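Long-range contacts in spore germination protein B3 (Bacillus subtilis subsp. subtilis, PDB 3N54), which takes part, as a membrane lipoprotein of the spore germinant receptor, in the germination response to L-asparagine, glucose, fructose and potassium ions: residues 73-79 and 105-111; 82-88 and 189-195; 183-187 and 299-303; 200-204 and 291-295. All blocks are in the same frame, centred on the assembly; numbering follows the deposited sequence.

Contact 1 (73-79 and 105-111)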
loop_
_atom_site.group_PDB
_atom_site.type_symbol
_atom_site.label_atom_id
_atom_site.label_comp_id
_atom_site.label_asym_id
_atom_site.label_seq_id
_atom_site.Cartn_x
_atom_site.Cartn_y
_atom_site.Cartn_z
ATOM N N LYS A 73 9.342 -3.733 -13.469
ATOM C CA LYS A 73 8.405 -2.618 -13.516
ATOM C C LYS A 73 7.463 -2.589 -12.319
ATOM O O LYS A 73 7.063 -1.513 -11.866
ATOM C CB LYS A 73 7.588 -2.666 -14.810
ATOM C CG LYS A 73 8.450 -2.685 -16.079
ATOM C CD LYS A 73 9.423 -1.489 -16.157
ATOM C CE LYS A 73 10.497 -1.691 -17.224
ATOM N NZ LYS A 73 11.687 -0.840 -16.939
ATOM N N VAL A 74 7.101 -3.768 -11.823
ATOM C CA VAL A 74 6.161 -3.870 -10.723
ATOM C C VAL A 74 6.469 -5.083 -9.852
ATOM O O VAL A 74 6.770 -6.164 -10.361
ATOM C CB VAL A 74 4.695 -3.925 -11.250
ATOM C CG1 VAL A 74 4.527 -5.042 -12.262
ATOM C CG2 VAL A 74 3.695 -4.084 -10.097
ATOM N N ILE A 75 6.427 -4.868 -8.538
ATOM C CA ILE A 75 6.582 -5.914 -7.544
ATOM C C ILE A 75 5.272 -6.005 -6.765
ATOM O O ILE A 75 4.828 -5.004 -6.192
ATOM C CB ILE A 75 7.696 -5.605 -6.531
ATOM C CG1 ILE A 75 9.031 -5.301 -7.227
ATOM C CG2 ILE A 75 7.854 -6.759 -5.566
ATOM C CD1 ILE A 75 9.598 -6.460 -7.943
ATOM N N LEU A 76 4.670 -7.192 -6.740
ATOM C CA LEU A 76 3.422 -7.433 -6.028
ATOM C C LEU A 76 3.677 -8.363 -4.852
ATOM O O LEU A 76 4.175 -9.474 -5.035
ATOM C CB LEU A 76 2.393 -8.050 -6.972
ATOM C CG LEU A 76 0.980 -8.283 -6.438
ATOM C CD1 LEU A 76 0.314 -6.958 -6.056
ATOM C CD2 LEU A 76 0.161 -9.017 -7.475
ATOM N N LEU A 77 3.332 -7.914 -3.649
ATOM C CA LEU A 77 3.587 -8.679 -2.432
ATOM C C LEU A 77 2.320 -9.349 -1.927
ATOM O O LEU A 77 1.274 -8.713 -1.816
ATOM C CB LEU A 77 4.159 -7.768 -1.337
ATOM C CG LEU A 77 5.435 -6.984 -1.652
ATOM C CD1 LEU A 77 5.815 -6.096 -0.474
ATOM C CD2 LEU A 77 6.602 -7.910 -2.005
ATOM N N GLY A 78 2.424 -10.642 -1.629
ATOM C CA GLY A 78 1.310 -11.417 -1.105
ATOM C C GLY A 78 1.019 -11.083 0.343
ATOM O O GLY A 78 1.905 -10.657 1.088
ATOM N N GLU A 79 -0.228 -11.309 0.738
ATOM C CA GLU A 79 -0.718 -10.898 2.051
ATOM C C GLU A 79 0.017 -11.567 3.200
ATOM O O GLU A 79 0.461 -10.897 4.128
ATOM C CB GLU A 79 -2.221 -11.174 2.167
ATOM C CG GLU A 79 -2.813 -10.792 3.517
ATOM C CD GLU A 79 -4.324 -10.917 3.571
ATOM O OE1 GLU A 79 -4.950 -11.186 2.526
ATOM O OE2 GLU A 79 -4.886 -10.743 4.674
ATOM N N TYR A 105 7.147 0.023 -9.487
ATOM C CA TYR A 105 5.966 0.087 -8.629
ATOM C C TYR A 105 5.956 -1.019 -7.588
ATOM O O TYR A 105 6.389 -2.135 -7.851
ATOM C CB TYR A 105 4.681 -0.044 -9.449
ATOM C CG TYR A 105 4.437 1.053 -10.451
ATOM C CD1 TYR A 105 3.945 2.284 -10.049
ATOM C CD2 TYR A 105 4.659 0.846 -11.805
ATOM C CE1 TYR A 105 3.695 3.296 -10.972
ATOM C CE2 TYR A 105 4.418 1.847 -12.735
ATOM C CZ TYR A 105 3.940 3.072 -12.312
ATOM O OH TYR A 105 3.701 4.075 -13.231
ATOM N N LEU A 106 5.425 -0.700 -6.415
ATOM C CA LEU A 106 5.266 -1.664 -5.342
ATOM C C LEU A 106 3.786 -1.731 -4.981
ATOM O O LEU A 106 3.159 -0.692 -4.758
ATOM C CB LEU A 106 6.087 -1.251 -4.132
ATOM C CG LEU A 106 6.034 -2.220 -2.950
ATOM C CD1 LEU A 106 6.678 -3.544 -3.333
ATOM C CD2 LEU A 106 6.697 -1.611 -1.706
ATOM N N MET A 107 3.232 -2.943 -4.926
ATOM C CA MET A 107 1.820 -3.129 -4.623
ATOM C C MET A 107 1.549 -4.333 -3.747
ATOM O O MET A 107 2.379 -5.234 -3.628
ATOM C CB MET A 107 1.021 -3.273 -5.901
ATOM C CG MET A 107 1.168 -2.087 -6.785
ATOM S SD MET A 107 -0.277 -1.836 -7.754
ATOM C CE MET A 107 0.092 -0.217 -8.435
ATOM N N ALA A 108 0.359 -4.320 -3.149
ATOM C CA ALA A 108 -0.062 -5.337 -2.210
ATOM C C ALA A 108 -1.197 -6.155 -2.796
ATOM O O ALA A 108 -2.058 -5.630 -3.502
ATOM C CB ALA A 108 -0.503 -4.693 -0.901
ATOM N N ALA A 109 -1.181 -7.451 -2.518
ATOM C CA ALA A 109 -2.263 -8.322 -2.933
ATOM C C ALA A 109 -3.017 -8.786 -1.704
ATOM O O ALA A 109 -2.421 -9.088 -0.676
ATOM C CB ALA A 109 -1.722 -9.527 -3.691
ATOM N N ARG A 110 -4.334 -8.817 -1.805
ATOM C CA ARG A 110 -5.133 -9.506 -0.825
ATOM C C ARG A 110 -4.969 -10.959 -1.227
ATOM O O ARG A 110 -5.126 -11.297 -2.400
ATOM C CB ARG A 110 -6.592 -9.069 -0.889
ATOM C CG ARG A 110 -6.794 -7.634 -0.471
ATOM C CD ARG A 110 -8.177 -7.143 -0.837
ATOM N NE ARG A 110 -8.398 -5.760 -0.430
ATOM C CZ ARG A 110 -8.904 -5.376 0.742
ATOM N NH1 ARG A 110 -9.259 -6.266 1.665
ATOM N NH2 ARG A 110 -9.067 -4.079 0.992
ATOM N N GLY A 111 -4.620 -11.815 -0.280
ATOM C CA GLY A 111 -4.351 -13.206 -0.603
ATOM C C GLY A 111 -3.024 -13.344 -1.339
ATOM O O GLY A 111 -2.125 -12.523 -1.185
#

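Contact 2 (82-88 and 189-195). With SO4 (sulfate ion), chain H.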
loop_
_atom_site.group_PDB
_atom_site.type_symbol
_atom_site.label_atom_id
_atom_site.label_comp_id
_atom_site.label_asym_id
_atom_site.label_seq_id
_atom_site.Cartn_x
_atom_site.Cartn_y
_atom_site.Cartn_z
ATOM N N MET A 82 3.529 -10.089 3.632
ATOM C CA MET A 82 3.519 -8.746 4.215
ATOM C C MET A 82 3.137 -8.753 5.699
ATOM O O MET A 82 3.619 -7.917 6.468
ATOM C CB MET A 82 2.550 -7.829 3.458
ATOM C CG MET A 82 2.956 -7.508 2.040
ATOM S SD MET A 82 1.875 -6.279 1.285
ATOM C CE MET A 82 0.344 -7.207 1.189
ATOM N N ARG A 83 2.247 -9.665 6.087
ATOM C CA ARG A 83 1.810 -9.754 7.480
ATOM C C ARG A 83 2.893 -10.343 8.384
ATOM O O ARG A 83 2.979 -9.980 9.551
ATOM C CB ARG A 83 0.512 -10.577 7.621
ATOM C CG ARG A 83 -0.752 -9.855 7.160
ATOM C CD ARG A 83 -2.002 -10.681 7.452
ATOM N NE ARG A 83 -3.231 -10.091 6.918
ATOM C CZ ARG A 83 -3.963 -9.159 7.525
ATOM N NH1 ARG A 83 -5.062 -8.710 6.936
ATOM N NH2 ARG A 83 -3.615 -8.668 8.707
ATOM N N ASN A 84 3.718 -11.237 7.847
ATOM C CA ASN A 84 4.730 -11.928 8.657
ATOM C C ASN A 84 6.166 -11.409 8.546
ATOM O O ASN A 84 6.994 -11.737 9.391
ATOM C CB ASN A 84 4.722 -13.417 8.319
ATOM C CG ASN A 84 3.402 -14.072 8.629
ATOM O OD1 ASN A 84 2.931 -14.918 7.875
ATOM N ND2 ASN A 84 2.784 -13.680 9.737
ATOM N N GLN A 85 6.464 -10.593 7.536
ATOM C CA GLN A 85 7.852 -10.167 7.297
ATOM C C GLN A 85 8.009 -8.689 7.008
ATOM O O GLN A 85 7.172 -8.086 6.330
ATOM C CB GLN A 85 8.425 -10.927 6.107
ATOM C CG GLN A 85 8.304 -12.435 6.188
ATOM C CD GLN A 85 9.009 -13.026 7.399
ATOM O OE1 GLN A 85 9.931 -12.424 7.963
ATOM N NE2 GLN A 85 8.577 -14.215 7.802
ATOM N N ASN A 86 9.095 -8.123 7.531
ATOM C CA ASN A 86 9.517 -6.771 7.213
ATOM C C ASN A 86 9.691 -6.699 5.698
ATOM O O ASN A 86 10.539 -7.396 5.135
ATOM C CB ASN A 86 10.828 -6.452 7.938
ATOM C CG ASN A 86 11.294 -5.025 7.718
ATOM O OD1 ASN A 86 11.282 -4.515 6.596
ATOM N ND2 ASN A 86 11.722 -4.373 8.792
ATOM N N VAL A 87 8.877 -5.880 5.037
ATOM C CA VAL A 87 8.861 -5.850 3.569
ATOM C C VAL A 87 10.164 -5.301 2.980
ATOM O O VAL A 87 10.614 -5.773 1.942
ATOM C CB VAL A 87 7.624 -5.090 3.005
ATOM C CG1 VAL A 87 6.333 -5.761 3.500
ATOM C CG2 VAL A 87 7.644 -3.613 3.375
ATOM N N ASP A 88 10.762 -4.323 3.647
ATOM C CA ASP A 88 12.040 -3.774 3.210
ATOM C C ASP A 88 13.136 -4.842 3.264
ATOM O O ASP A 88 13.919 -4.980 2.335
ATOM C CB ASP A 88 12.437 -2.577 4.061
ATOM C CG ASP A 88 13.650 -1.863 3.518
ATOM O OD1 ASP A 88 13.477 -1.041 2.595
ATOM O OD2 ASP A 88 14.774 -2.109 4.017
ATOM N N SER A 189 8.116 -2.335 12.448
ATOM C CA SER A 189 8.008 -3.704 11.951
ATOM C C SER A 189 8.040 -3.754 10.430
ATOM O O SER A 189 8.539 -4.711 9.839
ATOM C CB SER A 189 6.711 -4.339 12.433
ATOM O OG SER A 189 5.596 -3.696 11.834
ATOM N N ASN A 190 7.478 -2.727 9.799
ATOM C CA ASN A 190 7.395 -2.670 8.353
ATOM C C ASN A 190 6.511 -3.822 7.838
ATOM O O ASN A 190 6.720 -4.340 6.740
ATOM C CB ASN A 190 8.810 -2.735 7.773
ATOM C CG ASN A 190 9.046 -1.757 6.655
ATOM O OD1 ASN A 190 8.209 -0.928 6.326
ATOM N ND2 ASN A 190 10.217 -1.845 6.071
ATOM N N LYS A 191 5.529 -4.213 8.652
ATOM C CA LYS A 191 4.601 -5.289 8.330
ATOM C C LYS A 191 3.216 -4.741 8.045
ATOM O O LYS A 191 2.836 -3.672 8.548
ATOM C CB LYS A 191 4.505 -6.284 9.487
ATOM C CG LYS A 191 5.779 -7.049 9.740
ATOM C CD LYS A 191 5.634 -8.012 10.907
ATOM C CE LYS A 191 6.930 -8.771 11.146
ATOM N NZ LYS A 191 6.792 -9.785 12.221
ATOM N N LEU A 192 2.452 -5.478 7.245
ATOM C CA LEU A 192 1.082 -5.088 6.946
ATOM C C LEU A 192 0.215 -5.487 8.140
ATOM O O LEU A 192 0.236 -6.644 8.566
ATOM C CB LEU A 192 0.592 -5.726 5.641
ATOM C CG LEU A 192 -0.866 -5.450 5.230
ATOM C CD1 LEU A 192 -1.028 -5.413 3.705
ATOM C CD2 LEU A 192 -1.841 -6.465 5.864
ATOM N N VAL A 193 -0.523 -4.522 8.691
ATOM C CA VAL A 193 -1.365 -4.764 9.873
ATOM C C VAL A 193 -2.856 -4.782 9.540
ATOM O O VAL A 193 -3.677 -5.118 10.392
ATOM C CB VAL A 193 -1.093 -3.735 10.990
ATOM C CG1 VAL A 193 0.342 -3.880 11.513
ATOM C CG2 VAL A 193 -1.362 -2.317 10.506
ATOM N N GLY A 194 -3.203 -4.434 8.306
ATOM C CA GLY A 194 -4.590 -4.506 7.853
ATOM C C GLY A 194 -4.780 -3.889 6.481
ATOM O O GLY A 194 -3.826 -3.386 5.888
ATOM N N PHE A 195 -6.017 -3.936 5.992
ATOM C CA PHE A 195 -6.401 -3.315 4.725
ATOM C C PHE A 195 -7.540 -2.318 4.924
ATOM O O PHE A 195 -8.379 -2.478 5.801
ATOM C CB PHE A 195 -6.913 -4.355 3.726
ATOM C CG PHE A 195 -5.864 -5.281 3.193
ATOM C CD1 PHE A 195 -5.145 -4.953 2.054
ATOM C CD2 PHE A 195 -5.623 -6.500 3.806
ATOM C CE1 PHE A 195 -4.193 -5.819 1.543
ATOM C CE2 PHE A 195 -4.671 -7.365 3.305
ATOM C CZ PHE A 195 -3.957 -7.027 2.172
HETATM S S SO4 H . -7.193 -7.456 9.661
HETATM O O1 SO4 H . -7.533 -8.852 9.953
HETATM O O2 SO4 H . -7.483 -7.133 8.254
HETATM O O3 SO4 H . -7.996 -6.545 10.477
HETATM O O4 SO4 H . -5.788 -7.209 9.978
HETATM O O HOH W 1 -1.407 -8.924 10.283
HETATM O O HOH W 2 4.371 -11.355 12.247
HETATM O O HOH W 3 9.153 -11.368 12.007
#

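Contact 3 (183-187 and 299-303)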
loop_
_atom_site.group_PDB
_atom_site.type_symbol
_atom_site.label_atom_id
_atom_site.label_comp_id
_atom_site.label_asym_id
_atom_site.label_seq_id
_atom_site.Cartn_x
_atom_site.Cartn_y
_atom_site.Cartn_z
ATOM N N GLY A 183 -3.271 -1.530 1.560
ATOM C CA GLY A 183 -2.682 -2.222 2.692
ATOM C C GLY A 183 -2.114 -1.165 3.610
ATOM O O GLY A 183 -1.730 -0.090 3.150
ATOM N N ILE A 184 -2.075 -1.459 4.906
ATOM C CA ILE A 184 -1.522 -0.548 5.897
ATOM C C ILE A 184 -0.229 -1.145 6.432
ATOM O O ILE A 184 -0.259 -2.178 7.091
ATOM C CB ILE A 184 -2.496 -0.323 7.075
ATOM C CG1 ILE A 184 -3.878 0.105 6.574
ATOM C CG2 ILE A 184 -1.938 0.721 8.035
ATOM C CD1 ILE A 184 -4.964 0.003 7.639
ATOM N N ILE A 185 0.899 -0.501 6.140
ATOM C CA ILE A 185 2.205 -0.957 6.604
ATOM C C ILE A 185 2.592 -0.148 7.833
ATOM O O ILE A 185 2.644 1.081 7.788
ATOM C CB ILE A 185 3.307 -0.797 5.517
ATOM C CG1 ILE A 185 2.850 -1.376 4.171
ATOM C CG2 ILE A 185 4.596 -1.461 5.962
ATOM C CD1 ILE A 185 2.435 -2.834 4.229
ATOM N N LYS A 186 2.850 -0.836 8.939
ATOM C CA LYS A 186 3.152 -0.161 10.194
ATOM C C LYS A 186 4.648 0.093 10.350
ATOM O O LYS A 186 5.473 -0.722 9.943
ATOM C CB LYS A 186 2.632 -0.976 11.372
ATOM C CG LYS A 186 2.706 -0.250 12.714
ATOM C CD LYS A 186 1.864 -0.966 13.736
ATOM C CE LYS A 186 1.763 -0.214 15.049
ATOM N NZ LYS A 186 0.556 -0.718 15.803
ATOM N N ARG A 187 4.974 1.231 10.954
ATOM C CA ARG A 187 6.357 1.645 11.180
ATOM C C ARG A 187 7.068 0.669 12.103
ATOM O O ARG A 187 6.426 -0.075 12.847
ATOM C CB ARG A 187 6.394 3.054 11.774
ATOM C CG ARG A 187 5.991 3.161 13.258
ATOM C CD ARG A 187 5.008 4.311 13.501
ATOM N NE ARG A 187 5.369 5.514 12.755
ATOM C CZ ARG A 187 4.511 6.434 12.311
ATOM N NH1 ARG A 187 3.205 6.323 12.518
ATOM N NH2 ARG A 187 4.973 7.472 11.625
ATOM N N TYR A 299 -6.070 -0.432 14.132
ATOM C CA TYR A 299 -4.696 -0.596 13.632
ATOM C C TYR A 299 -3.663 0.176 14.459
ATOM O O TYR A 299 -2.495 -0.206 14.495
ATOM C CB TYR A 299 -4.618 -0.225 12.143
ATOM C CG TYR A 299 -5.622 -1.005 11.337
ATOM C CD1 TYR A 299 -6.659 -0.368 10.660
ATOM C CD2 TYR A 299 -5.586 -2.395 11.319
ATOM C CE1 TYR A 299 -7.607 -1.101 9.951
ATOM C CE2 TYR A 299 -6.527 -3.132 10.621
ATOM C CZ TYR A 299 -7.530 -2.478 9.937
ATOM O OH TYR A 299 -8.455 -3.217 9.241
ATOM N N LYS A 300 -4.095 1.250 15.115
ATOM C CA LYS A 300 -3.239 2.033 16.006
ATOM C C LYS A 300 -2.001 2.612 15.309
ATOM O O LYS A 300 -0.891 2.589 15.863
ATOM C CB LYS A 300 -2.817 1.196 17.224
ATOM C CG LYS A 300 -3.983 0.638 18.044
ATOM C CD LYS A 300 -3.471 -0.174 19.229
ATOM C CE LYS A 300 -4.609 -0.724 20.069
ATOM N NZ LYS A 300 -4.127 -1.600 21.172
ATOM N N THR A 301 -2.186 3.122 14.097
ATOM C CA THR A 301 -1.097 3.805 13.410
ATOM C C THR A 301 -1.616 4.853 12.428
ATOM O O THR A 301 -2.755 4.781 11.960
ATOM C CB THR A 301 -0.154 2.812 12.700
ATOM O OG1 THR A 301 1.122 3.435 12.508
ATOM C CG2 THR A 301 -0.727 2.346 11.357
ATOM N N ASP A 302 -0.760 5.834 12.159
ATOM C CA ASP A 302 -1.031 6.937 11.251
ATOM C C ASP A 302 -0.248 6.674 9.965
ATOM O O ASP A 302 0.960 6.923 9.921
ATOM C CB ASP A 302 -0.613 8.262 11.914
ATOM C CG ASP A 302 -0.344 9.394 10.911
ATOM O OD1 ASP A 302 -0.871 9.362 9.777
ATOM O OD2 ASP A 302 0.407 10.333 11.276
ATOM N N PRO A 303 -0.925 6.149 8.922
ATOM C CA PRO A 303 -0.263 5.849 7.660
ATOM C C PRO A 303 -0.441 6.946 6.609
ATOM O O PRO A 303 -0.232 6.693 5.422
ATOM C CB PRO A 303 -0.989 4.583 7.206
ATOM C CG PRO A 303 -2.412 4.780 7.708
ATOM C CD PRO A 303 -2.346 5.748 8.873
HETATM O O HOH W 4 0.657 1.076 17.725
HETATM O O HOH W 5 3.551 9.374 10.422
#

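Contact 4 (200-204 and 291-295). With SO4 (sulfate ion), chain B.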
loop_
_atom_site.group_PDB
_atom_site.type_symbol
_atom_site.label_atom_id
_atom_site.label_comp_id
_atom_site.label_asym_id
_atom_site.label_seq_id
_atom_site.Cartn_x
_atom_site.Cartn_y
_atom_site.Cartn_z
ATOM N N GLU A 200 -13.102 3.239 1.755
ATOM C CA GLU A 200 -12.375 3.820 2.884
ATOM C C GLU A 200 -11.127 4.556 2.412
ATOM O O GLU A 200 -10.812 5.631 2.921
ATOM C CB GLU A 200 -11.998 2.738 3.906
ATOM C CG GLU A 200 -13.179 2.223 4.717
ATOM C CD GLU A 200 -12.870 0.970 5.525
ATOM O OE1 GLU A 200 -13.598 0.717 6.506
ATOM O OE2 GLU A 200 -11.922 0.228 5.184
ATOM N N THR A 201 -10.426 3.979 1.435
ATOM C CA THR A 201 -9.225 4.606 0.887
ATOM C C THR A 201 -9.599 5.917 0.193
ATOM O O THR A 201 -8.916 6.924 0.359
ATOM C CB THR A 201 -8.464 3.653 -0.074
ATOM O OG1 THR A 201 -8.190 2.414 0.597
ATOM C CG2 THR A 201 -7.146 4.260 -0.519
ATOM N N GLN A 202 -10.706 5.912 -0.547
ATOM C CA GLN A 202 -11.170 7.128 -1.223
ATOM C C GLN A 202 -11.505 8.203 -0.202
ATOM O O GLN A 202 -11.112 9.356 -0.353
ATOM C CB GLN A 202 -12.402 6.857 -2.102
ATOM C CG GLN A 202 -12.794 8.068 -2.954
ATOM C CD GLN A 202 -14.050 7.862 -3.778
ATOM O OE1 GLN A 202 -15.115 7.554 -3.249
ATOM N NE2 GLN A 202 -13.938 8.068 -5.080
ATOM N N THR A 203 -12.243 7.819 0.833
ATOM C CA THR A 203 -12.623 8.750 1.891
ATOM C C THR A 203 -11.399 9.379 2.534
ATOM O O THR A 203 -11.315 10.601 2.673
ATOM C CB THR A 203 -13.440 8.044 2.987
ATOM O OG1 THR A 203 -14.646 7.528 2.417
ATOM C CG2 THR A 203 -13.778 9.010 4.118
ATOM N N LEU A 204 -10.455 8.530 2.924
ATOM C CA LEU A 204 -9.243 8.983 3.599
ATOM C C LEU A 204 -8.447 9.907 2.692
ATOM O O LEU A 204 -8.008 10.976 3.110
ATOM C CB LEU A 204 -8.397 7.780 4.022
ATOM C CG LEU A 204 -7.274 8.033 5.021
ATOM C CD1 LEU A 204 -7.792 8.754 6.264
ATOM C CD2 LEU A 204 -6.612 6.703 5.382
ATOM N N VAL A 291 -13.268 5.577 9.396
ATOM C CA VAL A 291 -11.915 5.205 8.976
ATOM C C VAL A 291 -10.888 5.627 10.028
ATOM O O VAL A 291 -10.013 4.843 10.394
ATOM C CB VAL A 291 -11.536 5.821 7.608
ATOM C CG1 VAL A 291 -10.095 5.468 7.243
ATOM C CG2 VAL A 291 -12.493 5.346 6.523
ATOM N N MET A 292 -11.018 6.855 10.526
ATOM C CA MET A 292 -10.098 7.369 11.540
ATOM C C MET A 292 -10.183 6.547 12.826
ATOM O O MET A 292 -9.195 6.363 13.520
ATOM C CB MET A 292 -10.388 8.845 11.831
ATOM C CG MET A 292 -9.208 9.620 12.405
ATOM S SD MET A 292 -7.736 9.617 11.350
ATOM C CE MET A 292 -8.449 9.867 9.730
ATOM N N ASP A 293 -11.371 6.047 13.135
ATOM C CA ASP A 293 -11.562 5.204 14.306
ATOM C C ASP A 293 -10.805 3.877 14.153
ATOM O O ASP A 293 -10.206 3.387 15.108
ATOM C CB ASP A 293 -13.051 4.943 14.529
ATOM C CG ASP A 293 -13.339 4.387 15.896
ATOM O OD1 ASP A 293 -13.256 5.149 16.877
ATOM O OD2 ASP A 293 -13.670 3.193 15.991
ATOM N N LYS A 294 -10.840 3.302 12.952
ATOM C CA LYS A 294 -10.068 2.095 12.655
ATOM C C LYS A 294 -8.559 2.367 12.742
ATOM O O LYS A 294 -7.814 1.562 13.284
ATOM C CB LYS A 294 -10.416 1.544 11.269
ATOM C CG LYS A 294 -11.836 1.011 11.150
ATOM C CD LYS A 294 -12.249 0.786 9.699
ATOM C CE LYS A 294 -11.549 -0.402 9.052
ATOM N NZ LYS A 294 -11.983 -1.704 9.623
ATOM N N LEU A 295 -8.116 3.505 12.218
ATOM C CA LEU A 295 -6.692 3.849 12.262
ATOM C C LEU A 295 -6.229 4.068 13.698
ATOM O O LEU A 295 -5.166 3.592 14.100
ATOM C CB LEU A 295 -6.394 5.093 11.418
ATOM C CG LEU A 295 -6.543 4.951 9.898
ATOM C CD1 LEU A 295 -6.232 6.269 9.212
ATOM C CD2 LEU A 295 -5.649 3.842 9.354
HETATM S S SO4 B . -15.000 -3.509 10.083
HETATM O O1 SO4 B . -14.049 -4.125 10.999
HETATM O O2 SO4 B . -15.096 -4.329 8.880
HETATM O O3 SO4 B . -14.561 -2.167 9.715
HETATM O O4 SO4 B . -16.301 -3.409 10.731
#

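Contact 1 (73-79 and 105-111)
L76 and M107 sit side by side on one face of a parallel strand pair, and L77 and L106 meet on the other. On the first face the CG of L76 lies anti to its backbone N (chi1 -176°), which swings CD1 across to the neighbouring strand, where it rests 3.8 Å from CB of M107 and also reaches CB of A109. M107 turns the other way: its CG stands beside its own backbone N and the thioether runs off from L76, leaving CB as the part that touches. V74 and Y105 continue this face, with CG2 of V74 against CB of the tyrosine, whose OH has a weak bond to R151. On the opposite face the L106 side chain leans over between two residues of the partner strand; its CD1 is 3.9 Å from both CB of I75 and CD1 of L77, and it meets both at a slant.

Backbone bonds alternate down the pair; Y105 N to K73 O and A109 N to L77 O, at 2.8 Å each, are the first and last of this ladder. Beyond G78 the two segments stay joined by E79, the first residue of the next helix. Its N donates to G111 O at 3.0 Å, while its extended side chain brings OE1 to 2.9 Å from G111 N, accepting on the anti lone pair. OE2 is left to form a salt bridge with R83, and R110 NE forms one with D180. The two strands, with helical crossover between them, form the parallel edge of a five-stranded mixed sheet, a beta-alpha-beta unit.

Contact 2 (82-88 and 189-195)
M82 and L192 press together tightly, CE to CD1 at 3.4 Å. The methionine chain runs straight as far as SD and then bends (chi3 -67°), bringing its methyl onto that leucine branch. The other branch, CD2, lies 3.8 Å above the centre of the R83 guanidinium. R83 is extended from CG to NE, and its NH1 lies near the plane of the F195 ring, at the ring's edge, 3.9 Å from CD2 of F195. NH1 and NH2 each donate to a sulfate, NH2 to O4 at 2.9 Å. A water held by NH2 also donates to L192 O.

Helix 79-84 is fastened to strand 191-196, the edge of the five-stranded mixed sheet, through L192 N to M82 O at 2.8 Å. The start of helix 87-94 is joined instead to N190, just before that strand, whose O accepts from V87 N at 3.2 Å. N86, the N-cap of this helix, has its CG anti to the backbone N (chi1 -177°), and its OD1 takes both Q89 N and N190 ND2, the latter at 2.9 Å from above the carbonyl plane with the two amides nearly perpendicular. K191 stretches out fully along the helix end, where NZ makes a weak bond to N84 O and holds two waters.

Contact 3 (183-187 and 299-303)
Strand residues I184 and K186 run alongside an irregular stretch, 299-303, without any backbone hydrogen bond between the two, CA of I184 lying 6.8 Å from CA of P303 and CA of K186 6.6 Å from CA of T301. I184 carries the apolar part. Its CD1 sits over one face of the Y299 ring, displaced toward the rim, in a CH-pi contact 3.8 Å from the ring centroid and 26° off the normal. The other branch, CG2, packs on CG2 of T301 at 3.9 Å and on the ring of P303.

K186 reaches out along an extended chain, CG anti to the backbone N (chi1 -171°), until NZ arrives at the end of the long helix. There it makes a weak bond to Y299 O at 3.4 Å and shares a water with K300 O. A methionine in place of K186 would probably leave Y299 O and that water without their charged donor. R187, by contrast, is bent at chi2 and chi3, and NH1 comes 3.6 Å from T301 OG1; its salt bridge is to D326, and T301 OG1 bonds to S164 and D326. D302 turns its carboxylate to W325, and a water that accepts from R187 NH2 donates only weakly to D302 OD2. The contact joins a strand of the five-stranded mixed sheet to the loop between helices 271-299 and 306-313, which K300 opens with a positive phi.

Contact 4 (200-204 and 291-295)
E200 and L204 meet V291 and its neighbours where two helices, 198-208 and 271-299, cross almost at right angles; the axes of 200-204 and 291-295 lie 98° apart and 11.1 Å at closest approach. This is helix-on-helix packing within the GerAC-like C-terminal region.

The apolar contacts hold the middle. V291 points both methyls across: CG2 touches CB and CG of E200, the latter at 3.7 Å, and CG1 lies against both methyl branches of L204. L204 has its CG anti to the backbone N (chi1 -166°), which carries its two methyls toward the side chains of V291, M292 and L295. CD1 meets CE of M292 at 3.7 Å, the two chains at about a right angle, the methionine having bent at chi2 and chi3 to bring its methyl round. CD2 meets L295 tip to tip, 3.9 Å from CD1 of that residue. L196 and V304 also lie on L204, while M292 touches F334 and Y336 of strand 333-342.

The charged pair E200 and K294 meets beside the apolar cluster. The carboxylate of E200, on an extended chain, passes across K294 and touches its methylenes, OE1 to CE at 3.5 Å, with NZ 4.3 Å away and beyond salt-bridge range. OE2 accepts instead from S197 N, at the start of its own helix. K294 is bent at chi3 and chi4, which curls its amine round to E298, its salt-bridge partner, and to a sulfate. An alanine in place of K294 would probably strip the E200 carboxylate of its methylene cover and leave E298 without its mate. The sulfate, probably from the crystallisation liquor, is gripped through O3, 2.6 Å from K294 NZ.

How the contacts relate
Contacts 1, 2 and 3 all reach the five-stranded mixed sheet: contact 1 at the edge strand 74-77, contact 2 at the other edge, 191-196, and contact 3 at the strand beside it, 177-186. The centres of contacts 1 and 2 are about 12 Å apart, and M82 CE lies 3.4 Å from A108 CB where they meet. Contacts 2 and 3, centres about 9 Å apart, share the pairing of I184 with V193 and G194. Contact 4 stands off the sheet, its centre about 11 Å from that of contact 3 and about 21 Å from that of contact 1; helix 271-299 links it to contact 3, T301 N lying 3.0 Å from L295 O. Sulfates, probably from the crystallisation liquor, sit at R83 and K294.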